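PDB 4AXH: Sec-alkylsulfatase from Pseudomonas sp., which hydrolyses (R)-secondary-alkyl sulfate esters with strict inversion of configuration, releasing (S)-secondary alcohols and sulfate in a zinc-dependent reaction. Local coordinates for residues Gly190-Ala195 / Thr260-Asn265. Numbering follows the deposited sequence.
Sequences GIIDEA and TLVAPN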
loop_
_atom_site.group_PDB
_atom_site.type_symbol
_atom_site.label_atom_id
_atom_site.label_comp_id
_atom_site.label_asym_id
_atom_site.label_seq_id
_atom_site.Cartn_x
_atom_site.Cartn_y
_atom_site.Cartn_z
ATOM N N GLY A 190 16.411 4.076 -30.380
ATOM C CA GLY A 190 16.276 5.064 -31.448
ATOM C C GLY A 190 17.569 5.805 -31.684
ATOM O O GLY A 190 17.766 6.396 -32.756
ATOM N N ILE A 191 18.475 5.760 -30.701
ATOM C CA ILE A 191 19.773 6.450 -30.796
ATOM C C ILE A 191 21.015 5.539 -30.592
ATOM O O ILE A 191 22.113 5.902 -31.035
ATOM C CB ILE A 191 19.812 7.742 -29.939
ATOM C CG1 ILE A 191 19.488 7.417 -28.447
ATOM C CG2 ILE A 191 18.851 8.789 -30.546
ATOM C CD1 ILE A 191 19.684 8.456 -27.490
ATOM N N ILE A 192 20.844 4.381 -29.926
ATOM C CA ILE A 192 21.941 3.415 -29.725
ATOM C C ILE A 192 21.557 1.976 -30.154
ATOM O O ILE A 192 20.373 1.652 -30.266
ATOM C CB ILE A 192 22.614 3.447 -28.292
ATOM C CG1 ILE A 192 21.634 3.005 -27.204
ATOM C CG2 ILE A 192 23.231 4.799 -27.964
ATOM C CD1 ILE A 192 21.896 1.790 -26.654
ATOM N N ASP A 193 22.579 1.112 -30.344
ATOM C CA ASP A 193 22.359 -0.283 -30.725
ATOM C C ASP A 193 22.746 -1.268 -29.624
ATOM O O ASP A 193 23.837 -1.118 -29.098
ATOM C CB ASP A 193 23.099 -0.584 -32.027
ATOM C CG ASP A 193 22.689 0.328 -33.162
ATOM O OD1 ASP A 193 21.449 0.446 -33.423
ATOM O OD2 ASP A 193 23.596 0.925 -33.796
ATOM N N GLU A 194 21.870 -2.269 -29.275
ATOM C CA GLU A 194 22.207 -3.225 -28.213
ATOM C C GLU A 194 23.479 -3.980 -28.543
ATOM O O GLU A 194 24.243 -4.284 -27.614
ATOM C CB GLU A 194 21.039 -4.131 -27.737
ATOM C CG GLU A 194 21.369 -5.057 -26.558
ATOM C CD GLU A 194 20.862 -4.744 -25.154
ATOM O OE1 GLU A 194 19.628 -4.847 -24.953
ATOM O OE2 GLU A 194 21.694 -4.528 -24.234
ATOM N N ALA A 195 23.775 -4.205 -29.836
ATOM C CA ALA A 195 25.026 -4.845 -30.252
ATOM C C ALA A 195 26.237 -4.102 -29.654
ATOM O O ALA A 195 27.122 -4.761 -29.124
ATOM C CB ALA A 195 25.128 -4.864 -31.775
ATOM N N THR A 260 11.157 1.439 -26.352
ATOM C CA THR A 260 12.262 0.490 -26.427
ATOM C C THR A 260 12.850 0.176 -25.064
ATOM O O THR A 260 12.637 0.912 -24.101
ATOM C CB THR A 260 13.362 1.001 -27.411
ATOM O OG1 THR A 260 14.174 1.982 -26.765
ATOM C CG2 THR A 260 12.804 1.519 -28.744
ATOM N N LEU A 261 13.609 -0.922 -24.997
ATOM C CA LEU A 261 14.289 -1.357 -23.791
ATOM C C LEU A 261 15.636 -1.929 -24.169
ATOM O O LEU A 261 15.689 -3.027 -24.701
ATOM C CB LEU A 261 13.459 -2.411 -23.059
ATOM C CG LEU A 261 13.492 -2.368 -21.549
ATOM C CD1 LEU A 261 12.260 -3.067 -20.962
ATOM C CD2 LEU A 261 14.757 -2.957 -21.014
ATOM N N VAL A 262 16.718 -1.184 -23.961
ATOM C CA VAL A 262 18.043 -1.733 -24.199
ATOM C C VAL A 262 18.736 -2.017 -22.871
ATOM O O VAL A 262 18.970 -1.106 -22.076
ATOM C CB VAL A 262 18.930 -1.198 -25.366
ATOM C CG1 VAL A 262 18.170 -0.303 -26.341
ATOM C CG2 VAL A 262 20.238 -0.587 -24.891
ATOM N N ALA A 263 18.958 -3.307 -22.590
ATOM C CA ALA A 263 19.569 -3.787 -21.359
ATOM C C ALA A 263 20.833 -3.032 -20.959
ATOM O O ALA A 263 21.686 -2.772 -21.814
ATOM C CB ALA A 263 19.862 -5.262 -21.473
ATOM N N PRO A 264 20.965 -2.648 -19.667
ATOM C CA PRO A 264 22.191 -1.969 -19.219
ATOM C C PRO A 264 23.438 -2.870 -19.209
ATOM O O PRO A 264 23.365 -4.097 -19.184
ATOM C CB PRO A 264 21.842 -1.500 -17.807
ATOM C CG PRO A 264 20.369 -1.725 -17.663
ATOM C CD PRO A 264 20.039 -2.853 -18.537
ATOM N N ASN A 265 24.586 -2.215 -19.246
ATOM C CA ASN A 265 25.937 -2.750 -19.270
ATOM C C ASN A 265 26.405 -2.887 -17.812
ATOM O O ASN A 265 26.657 -3.991 -17.343
ATOM C CB ASN A 265 26.804 -1.696 -19.951
ATOM C CG ASN A 265 27.829 -2.198 -20.878
ATOM O OD1 ASN A 265 27.654 -2.123 -22.086
ATOM N ND2 ASN A 265 28.975 -2.603 -20.337
#
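The backbone N-H of Ala263 is taken up by the carboxylate of Glu194, Ala263 N to Glu194 OE1 2.9 Å, in a bond that is far from straight, with an angle of 134° at the hydrogen. Glu194 is modelled in two conformers and the bond is that of one of them, so this grip on the loop is only partly certain. The nitrogen meets OE1 on its syn side, 26° out of the carboxylate plane. This is a compact example of an acidic side chain at the start of a helix, here 194-199, holding a peptide of an irregular loop. CB of Glu194 points toward the loop; CG is anti to the backbone N (chi1 -176°), and a bend at chi2 places CD so that the carboxylate reaches Ala263. The methyl group of Ala263 lies beside both carboxylate oxygens, Ala263 CB being 3.4 Å from Glu194 OE2, while Val262 CB is 3.7 Å from Glu194 OE1.

The setting is the metallo-beta-lactamase fold, in which the loop 260-265 leads into strand 266-268 at the edge of the eight-stranded mixed sheet. Val262 faces the turn between helices 188-191 and 194-199, and its CG2 touches CD1 of Ile192 at 3.4 Å; the two side chains cross obliquely. The CD1 end of Ile192 comes closer to the loop than its CB direction would suggest. Val197 of helix 194-199 touches both side chains, extending the apolar patch next to the polar bond. Further bonds tie the loop to its surroundings: Tyr177 OH pairs with Val262 O, and Thr260 OG1 pairs with Gly186 O and Arg189 N.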